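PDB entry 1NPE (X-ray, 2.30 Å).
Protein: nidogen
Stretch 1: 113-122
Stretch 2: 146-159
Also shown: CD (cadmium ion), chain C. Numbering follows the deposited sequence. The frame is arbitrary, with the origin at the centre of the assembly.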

ATOM      1  N   ARG A 113       7.445 -13.157  15.598  1.00 22.79           N
ATOM      2  CA  ARG A 113       7.513 -11.842  14.980  1.00 22.35           C
ATOM      3  C   ARG A 113       8.587 -10.974  15.608  1.00 21.95           C
ATOM      4  O   ARG A 113       8.815 -11.026  16.816  1.00 23.95           O
ATOM      5  CB  ARG A 113       6.189 -11.100  15.156  1.00 21.60           C
ATOM      6  CG  ARG A 113       5.131 -11.430  14.152  1.00 21.32           C
ATOM      7  CD  ARG A 113       4.451 -10.148  13.753  1.00 21.10           C
ATOM      8  NE  ARG A 113       3.065 -10.130  14.169  1.00 21.11           N
ATOM      9  CZ  ARG A 113       2.293  -9.052  14.161  1.00 18.77           C
ATOM     10  NH1 ARG A 113       2.765  -7.881  13.767  1.00 15.39           N
ATOM     11  NH2 ARG A 113       1.023  -9.169  14.509  1.00 21.43           N
ATOM     12  N   ARG A 114       9.198 -10.137  14.781  1.00 20.85           N
ATOM     13  CA  ARG A 114      10.220  -9.203  15.219  1.00 19.65           C
ATOM     14  C   ARG A 114      10.099  -7.960  14.356  1.00 19.94           C
ATOM     15  O   ARG A 114       9.963  -8.058  13.138  1.00 21.83           O
ATOM     16  CB  ARG A 114      11.633  -9.792  15.067  1.00 17.13           C
ATOM     17  CG  ARG A 114      12.738  -8.733  15.107  1.00 13.96           C
ATOM     18  CD  ARG A 114      14.145  -9.306  15.201  1.00 15.85           C
ATOM     19  NE  ARG A 114      15.148  -8.257  15.014  1.00 17.05           N
ATOM     20  CZ  ARG A 114      16.424  -8.474  14.706  1.00 17.25           C
ATOM     21  NH1 ARG A 114      16.873  -9.715  14.562  1.00 17.67           N
ATOM     22  NH2 ARG A 114      17.236  -7.448  14.465  1.00 14.94           N
ATOM     23  N   VAL A 115      10.099  -6.797  14.995  1.00 19.82           N
ATOM     24  CA  VAL A 115      10.031  -5.541  14.273  1.00 19.80           C
ATOM     25  C   VAL A 115      11.456  -5.242  13.838  1.00 21.19           C
ATOM     26  O   VAL A 115      12.310  -4.896  14.657  1.00 23.28           O
ATOM     27  CB  VAL A 115       9.484  -4.395  15.166  1.00 20.76           C
ATOM     28  CG1 VAL A 115       9.525  -3.070  14.418  1.00 18.77           C
ATOM     29  CG2 VAL A 115       8.050  -4.704  15.597  1.00 19.07           C
ATOM     30  N   LEU A 116      11.720  -5.425  12.548  1.00 20.35           N
ATOM     31  CA  LEU A 116      13.045  -5.185  11.994  1.00 19.31           C
ATOM     32  C   LEU A 116      13.373  -3.692  11.984  1.00 18.30           C
ATOM     33  O   LEU A 116      14.454  -3.294  12.406  1.00 17.39           O
ATOM     34  CB  LEU A 116      13.141  -5.777  10.584  1.00 18.54           C
ATOM     35  CG  LEU A 116      14.533  -6.204  10.105  1.00 18.96           C
ATOM     36  CD1 LEU A 116      15.138  -7.210  11.088  1.00 16.24           C
ATOM     37  CD2 LEU A 116      14.439  -6.810   8.708  1.00 14.70           C
ATOM     38  N   PHE A 117      12.432  -2.873  11.521  1.00 17.28           N
ATOM     39  CA  PHE A 117      12.618  -1.424  11.471  1.00 17.41           C
ATOM     40  C   PHE A 117      11.295  -0.737  11.779  1.00 17.93           C
ATOM     41  O   PHE A 117      10.240  -1.222  11.381  1.00 18.95           O
ATOM     42  CB  PHE A 117      13.076  -0.968  10.077  1.00 15.53           C
ATOM     43  CG  PHE A 117      14.361  -1.594   9.609  1.00 12.95           C
ATOM     44  CD1 PHE A 117      15.573  -1.246  10.193  1.00 12.19           C
ATOM     45  CD2 PHE A 117      14.357  -2.518   8.565  1.00 10.64           C
ATOM     46  CE1 PHE A 117      16.771  -1.810   9.746  1.00 13.46           C
ATOM     47  CE2 PHE A 117      15.549  -3.092   8.109  1.00 12.48           C
ATOM     48  CZ  PHE A 117      16.760  -2.735   8.702  1.00 12.36           C
ATOM     49  N   ASP A 118      11.344   0.412  12.442  1.00 19.30           N
ATOM     50  CA  ASP A 118      10.112   1.131  12.756  1.00 20.80           C
ATOM     51  C   ASP A 118      10.282   2.633  12.932  1.00 21.17           C
ATOM     52  O   ASP A 118       9.455   3.291  13.567  1.00 23.37           O
ATOM     53  CB  ASP A 118       9.410   0.524  13.977  1.00 22.92           C
ATOM     54  CG  ASP A 118      10.198   0.695  15.257  1.00 23.05           C
ATOM     55  OD1 ASP A 118      11.395   1.063  15.191  1.00 24.55           O
ATOM     56  OD2 ASP A 118       9.608   0.468  16.332  1.00 22.50           O
ATOM     57  N   THR A 119      11.375   3.160  12.398  1.00 20.06           N
ATOM     58  CA  THR A 119      11.654   4.587  12.446  1.00 20.03           C
ATOM     59  C   THR A 119      11.989   4.974  11.016  1.00 19.99           C
ATOM     60  O   THR A 119      12.432   4.130  10.242  1.00 22.16           O
ATOM     61  CB  THR A 119      12.840   4.925  13.392  1.00 21.63           C
ATOM     62  OG1 THR A 119      14.000   4.171  13.017  1.00 20.57           O
ATOM     63  CG2 THR A 119      12.479   4.613  14.837  1.00 20.71           C
ATOM     64  N   GLY A 120      11.728   6.226  10.651  1.00 19.88           N
ATOM     65  CA  GLY A 120      12.004   6.680   9.297  1.00 18.98           C
ATOM     66  C   GLY A 120      11.095   6.056   8.238  1.00 19.15           C
ATOM     67  O   GLY A 120      11.408   6.085   7.045  1.00 20.93           O
ATOM     68  N   LEU A 121       9.997   5.447   8.674  1.00 16.41           N
ATOM     69  CA  LEU A 121       9.048   4.822   7.755  1.00 15.39           C
ATOM     70  C   LEU A 121       7.723   5.551   7.843  1.00 13.68           C
ATOM     71  O   LEU A 121       7.163   5.695   8.919  1.00 16.32           O
ATOM     72  CB  LEU A 121       8.837   3.346   8.097  1.00 11.21           C
ATOM     73  CG  LEU A 121      10.057   2.427   7.985  1.00 15.18           C
ATOM     74  CD1 LEU A 121       9.703   1.049   8.513  1.00 10.67           C
ATOM     75  CD2 LEU A 121      10.544   2.351   6.543  1.00 12.18           C
ATOM     76  N   VAL A 122       7.234   6.014   6.704  1.00 14.49           N
ATOM     77  CA  VAL A 122       5.971   6.737   6.643  1.00 13.53           C
ATOM     78  C   VAL A 122       4.994   5.992   5.734  1.00 14.02           C
ATOM     79  O   VAL A 122       3.859   5.730   6.118  1.00 16.55           O
ATOM     80  CB  VAL A 122       6.199   8.185   6.144  1.00 12.79           C
ATOM     81  CG1 VAL A 122       4.859   8.905   5.887  1.00  9.99           C
ATOM     82  CG2 VAL A 122       7.021   8.955   7.184  1.00 11.97           C
ATOM     83  N   PRO A 146      10.406  10.648  -0.568  1.00 18.91           N
ATOM     84  CA  PRO A 146      10.338   9.281  -1.100  1.00 18.64           C
ATOM     85  C   PRO A 146      11.737   8.659  -1.150  1.00 18.20           C
ATOM     86  O   PRO A 146      12.723   9.361  -1.355  1.00 19.43           O
ATOM     87  CB  PRO A 146       9.773   9.498  -2.505  1.00 17.84           C
ATOM     88  CG  PRO A 146      10.340  10.834  -2.878  1.00 16.84           C
ATOM     89  CD  PRO A 146      10.103  11.633  -1.620  1.00 18.92           C
ATOM     90  N   LYS A 147      11.829   7.349  -0.974  1.00 17.69           N
ATOM     91  CA  LYS A 147      13.136   6.708  -1.001  1.00 19.10           C
ATOM     92  C   LYS A 147      13.139   5.212  -1.272  1.00 17.71           C
ATOM     93  O   LYS A 147      12.108   4.543  -1.182  1.00 18.81           O
ATOM     94  CB  LYS A 147      13.888   6.999   0.303  1.00 21.22           C
ATOM     95  CG  LYS A 147      13.107   6.647   1.551  1.00 26.01           C
ATOM     96  CD  LYS A 147      13.818   7.069   2.826  1.00 29.20           C
ATOM     97  CE  LYS A 147      13.019   6.613   4.046  1.00 33.19           C
ATOM     98  NZ  LYS A 147      13.718   6.857   5.341  1.00 37.52           N
ATOM     99  N   ILE A 148      14.291   4.731  -1.725  1.00 16.21           N
ATOM    100  CA  ILE A 148      14.523   3.316  -1.974  1.00 16.50           C
ATOM    101  C   ILE A 148      15.602   3.003  -0.942  1.00 18.29           C
ATOM    102  O   ILE A 148      16.647   3.660  -0.915  1.00 19.33           O
ATOM    103  CB  ILE A 148      15.098   3.045  -3.393  1.00 15.79           C
ATOM    104  CG1 ILE A 148      14.195   3.650  -4.471  1.00 14.30           C
ATOM    105  CG2 ILE A 148      15.239   1.546  -3.624  1.00 14.30           C
ATOM    106  CD1 ILE A 148      12.816   3.025  -4.553  1.00 17.75           C
ATOM    107  N   GLU A 149      15.336   2.059  -0.049  1.00 18.73           N
ATOM    108  CA  GLU A 149      16.324   1.716   0.970  1.00 19.18           C
ATOM    109  C   GLU A 149      16.755   0.269   0.893  1.00 19.01           C
ATOM    110  O   GLU A 149      16.075  -0.575   0.304  1.00 18.34           O
ATOM    111  CB  GLU A 149      15.780   1.966   2.382  1.00 22.01           C
ATOM    112  CG  GLU A 149      15.462   3.408   2.737  1.00 25.77           C
ATOM    113  CD  GLU A 149      15.249   3.598   4.232  1.00 28.77           C
ATOM    114  OE1 GLU A 149      16.251   3.717   4.972  1.00 30.05           O
ATOM    115  OE2 GLU A 149      14.080   3.627   4.671  1.00 30.46           O
ATOM    116  N   THR A 150      17.894  -0.009   1.510  1.00 18.67           N
ATOM    117  CA  THR A 150      18.413  -1.356   1.563  1.00 19.20           C
ATOM    118  C   THR A 150      19.000  -1.609   2.940  1.00 19.62           C
ATOM    119  O   THR A 150      19.307  -0.678   3.685  1.00 21.89           O
ATOM    120  CB  THR A 150      19.503  -1.626   0.490  1.00 18.79           C
ATOM    121  OG1 THR A 150      19.828  -3.017   0.493  1.00 18.13           O
ATOM    122  CG2 THR A 150      20.772  -0.857   0.784  1.00 18.26           C
ATOM    123  N   SER A 151      19.113  -2.882   3.284  1.00 19.88           N
ATOM    124  CA  SER A 151      19.708  -3.291   4.547  1.00 19.33           C
ATOM    125  C   SER A 151      19.996  -4.771   4.425  1.00 18.00           C
ATOM    126  O   SER A 151      19.579  -5.413   3.454  1.00 18.33           O
ATOM    127  CB  SER A 151      18.750  -3.051   5.719  1.00 18.22           C
ATOM    128  OG  SER A 151      17.798  -4.099   5.839  1.00 19.84           O
ATOM    129  N   HIS A 152      20.754  -5.301   5.374  1.00 16.08           N
ATOM    130  CA  HIS A 152      21.031  -6.728   5.384  1.00 17.76           C
ATOM    131  C   HIS A 152      19.697  -7.339   5.840  1.00 15.09           C
ATOM    132  O   HIS A 152      18.898  -6.669   6.494  1.00 14.39           O
ATOM    133  CB  HIS A 152      22.115  -7.075   6.423  1.00 19.95           C
ATOM    134  CG  HIS A 152      23.514  -6.718   6.016  1.00 24.38           C
ATOM    135  ND1 HIS A 152      24.576  -6.773   6.895  1.00 27.61           N
ATOM    136  CD2 HIS A 152      24.036  -6.353   4.820  1.00 27.61           C
ATOM    137  CE1 HIS A 152      25.692  -6.466   6.257  1.00 28.23           C
ATOM    138  NE2 HIS A 152      25.391  -6.207   4.996  1.00 27.57           N
ATOM    139  N   MET A 153      19.451  -8.595   5.494  1.00 15.26           N
ATOM    140  CA  MET A 153      18.224  -9.251   5.921  1.00 14.66           C
ATOM    141  C   MET A 153      18.198  -9.441   7.433  1.00 15.60           C
ATOM    142  O   MET A 153      17.122  -9.573   8.024  1.00 15.10           O
ATOM    143  CB  MET A 153      18.042 -10.585   5.194  1.00 16.54           C
ATOM    144  CG  MET A 153      17.495 -10.407   3.784  1.00 17.64           C
ATOM    145  SD  MET A 153      17.636 -11.855   2.744  1.00 23.19           S
ATOM    146  CE  MET A 153      16.451 -12.893   3.481  1.00 21.49           C
ATOM    147  N   ASP A 154      19.378  -9.391   8.057  1.00 16.81           N
ATOM    148  CA  ASP A 154      19.505  -9.543   9.509  1.00 17.95           C
ATOM    149  C   ASP A 154      19.184  -8.261  10.292  1.00 17.98           C
ATOM    150  O   ASP A 154      19.202  -8.258  11.523  1.00 17.29           O
ATOM    151  CB  ASP A 154      20.894 -10.090   9.898  1.00 17.65           C
ATOM    152  CG  ASP A 154      22.047  -9.175   9.482  1.00 18.36           C
ATOM    153  OD1 ASP A 154      21.902  -7.941   9.522  1.00 19.59           O
ATOM    154  OD2 ASP A 154      23.127  -9.696   9.136  1.00 17.34           O
ATOM    155  N   GLY A 155      18.939  -7.167   9.577  1.00 18.76           N
ATOM    156  CA  GLY A 155      18.602  -5.916  10.237  1.00 19.16           C
ATOM    157  C   GLY A 155      19.708  -4.888  10.358  1.00 20.18           C
ATOM    158  O   GLY A 155      19.458  -3.772  10.810  1.00 20.35           O
ATOM    159  N   THR A 156      20.933  -5.253   9.992  1.00 21.22           N
ATOM    160  CA  THR A 156      22.046  -4.314  10.069  1.00 22.83           C
ATOM    161  C   THR A 156      22.255  -3.614   8.728  1.00 23.83           C
ATOM    162  O   THR A 156      21.597  -3.932   7.730  1.00 23.37           O
ATOM    163  CB  THR A 156      23.392  -5.010  10.456  1.00 24.22           C
ATOM    164  OG1 THR A 156      23.854  -5.827   9.368  1.00 24.35           O
ATOM    165  CG2 THR A 156      23.222  -5.875  11.707  1.00 22.86           C
ATOM    166  N   ASN A 157      23.143  -2.624   8.741  1.00 23.65           N
ATOM    167  CA  ASN A 157      23.522  -1.881   7.550  1.00 23.89           C
ATOM    168  C   ASN A 157      22.406  -1.219   6.734  1.00 23.55           C
ATOM    169  O   ASN A 157      22.395  -1.293   5.503  1.00 22.08           O
ATOM    170  CB  ASN A 157      24.385  -2.779   6.660  1.00 24.90           C
ATOM    171  CG  ASN A 157      25.672  -3.207   7.345  1.00 25.61           C
ATOM    172  OD1 ASN A 157      25.698  -4.189   8.087  1.00 27.92           O
ATOM    173  ND2 ASN A 157      26.744  -2.455   7.114  1.00 28.47           N
ATOM    174  N   ARG A 158      21.473  -0.573   7.424  1.00 22.88           N
ATOM    175  CA  ARG A 158      20.388   0.122   6.748  1.00 22.66           C
ATOM    176  C   ARG A 158      20.948   1.393   6.112  1.00 22.29           C
ATOM    177  O   ARG A 158      21.778   2.080   6.710  1.00 21.60           O
ATOM    178  CB  ARG A 158      19.281   0.488   7.734  1.00 20.59           C
ATOM    179  CG  ARG A 158      18.142   1.256   7.095  1.00 19.69           C
ATOM    180  CD  ARG A 158      17.054   1.586   8.090  1.00 17.40           C
ATOM    181  NE  ARG A 158      15.981   2.345   7.460  1.00 18.47           N
ATOM    182  CZ  ARG A 158      14.933   2.848   8.105  1.00 17.09           C
ATOM    183  NH1 ARG A 158      14.805   2.676   9.415  1.00 12.04           N
ATOM    184  NH2 ARG A 158      14.008   3.522   7.432  1.00 15.54           N
ATOM    185  N   ARG A 159      20.512   1.685   4.890  1.00 21.43           N
ATOM    186  CA  ARG A 159      20.968   2.886   4.192  1.00 20.27           C
ATOM    187  C   ARG A 159      20.065   3.222   3.015  1.00 19.21           C
ATOM    188  O   ARG A 159      19.395   2.353   2.460  1.00 19.51           O
ATOM    189  CB  ARG A 159      22.415   2.719   3.709  1.00 16.05           C
ATOM    190  CG  ARG A 159      22.593   1.592   2.715  1.00 17.91           C
ATOM    191  CD  ARG A 159      24.050   1.278   2.459  1.00 16.71           C
ATOM    192  NE  ARG A 159      24.181   0.208   1.471  1.00 19.23           N
ATOM    193  CZ  ARG A 159      24.485   0.398   0.189  1.00 17.71           C
ATOM    194  NH1 ARG A 159      24.700   1.624  -0.278  1.00 19.94           N
ATOM    195  NH2 ARG A 159      24.557  -0.640  -0.631  1.00 15.10           N
TER
HETATM  196 CD    CD C5001       2.351   5.665   7.878  1.00 25.29          CD
HETATM  197  O   HOH W   1      19.941  -6.510  13.740  1.00 15.92           O
HETATM  198  O   HOH W   2      19.783 -10.013  13.719  1.00 20.45           O
HETATM  199  O   HOH W   3       3.118   7.874   8.700  1.00 24.75           O
HETATM  200  O   HOH W   4       0.847   6.501   5.892  1.00 16.80           O
HETATM  201  O   HOH W   5       0.239   5.719   9.521  1.00 21.40           O

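Two residues, Phe117 of the first stretch and Arg158 of the second, lose the most surface in this contact, 96 and 90 Å² respectively of the 447 Å² buried on both sides together. They also touch each other. Arg158 CD lies 4.2 Å from the centroid of the Phe117 ring, 29° off the ring normal, which is the geometry of an off-centre CH-pi contact; the shortest atomic approach is 3.8 Å, from Phe117 CE1 to Arg158 CD.

The CA-to-CB bond of Phe117 points toward the second stretch, and with chi1 at m the buried ring reaches into it. At the ring edge, near its plane, Ser151 OG approaches Phe117 CZ to 3.3 Å. That hydroxyl donates to a carbonyl in its own stretch, Ser151 OG to His152 O at 2.9 Å, so its proton is already engaged. Gly155 O comes within 3.5 Å of Phe117 CE1.

Arg158 is fully extended, with chi1 to chi3 all t, and this carries its guanidinium past the ring to the backbone beyond. There it makes a forked pair of hydrogen bonds to a single carbonyl: Arg158 NH1 to Thr119 O at 2.9 Å with an N-H...O angle of 160°, and Arg158 NH2 to Thr119 O at 3.3 Å with 138°. The shorter, straighter bond is the better one. Thr119 O lies near the guanidinium plane, where the N-H groups point. Within its own stretch the same group is held by Glu149, through Arg158 NE to Glu149 OE1 at 2.9 Å and Arg158 NH2 to Glu149 OE2 at 2.8 Å, both part of one salt bridge. Lys147 joins this network: Lys147 NZ forms a salt bridge with Glu149 OE2 at 3.3 Å and donates to Gly120 O at 3.0 Å. Two neighbouring carbonyls of the first stretch are thus bound by two cations that share one carboxylate.

Gly155, in the type I turn from His152 to Gly155, gives up 38 Å² to the contact. Gly155 CA lies 3.8 Å from Leu116 CD1, and an ideal CB on Gly155 would fall 3.2 Å from both Leu116 CD1 and Arg114 NH2. Its phi of 101° and psi of -7° would also jam a CB against the preceding carbonyl, so the backbone alone calls for glycine. Nearby, two waters bridge Arg114 to Asp154 O: one accepts from Arg114 NH2 and the other from Arg114 NH1, each at 3.0 Å, and each donates to Asp154 O at 2.9 Å.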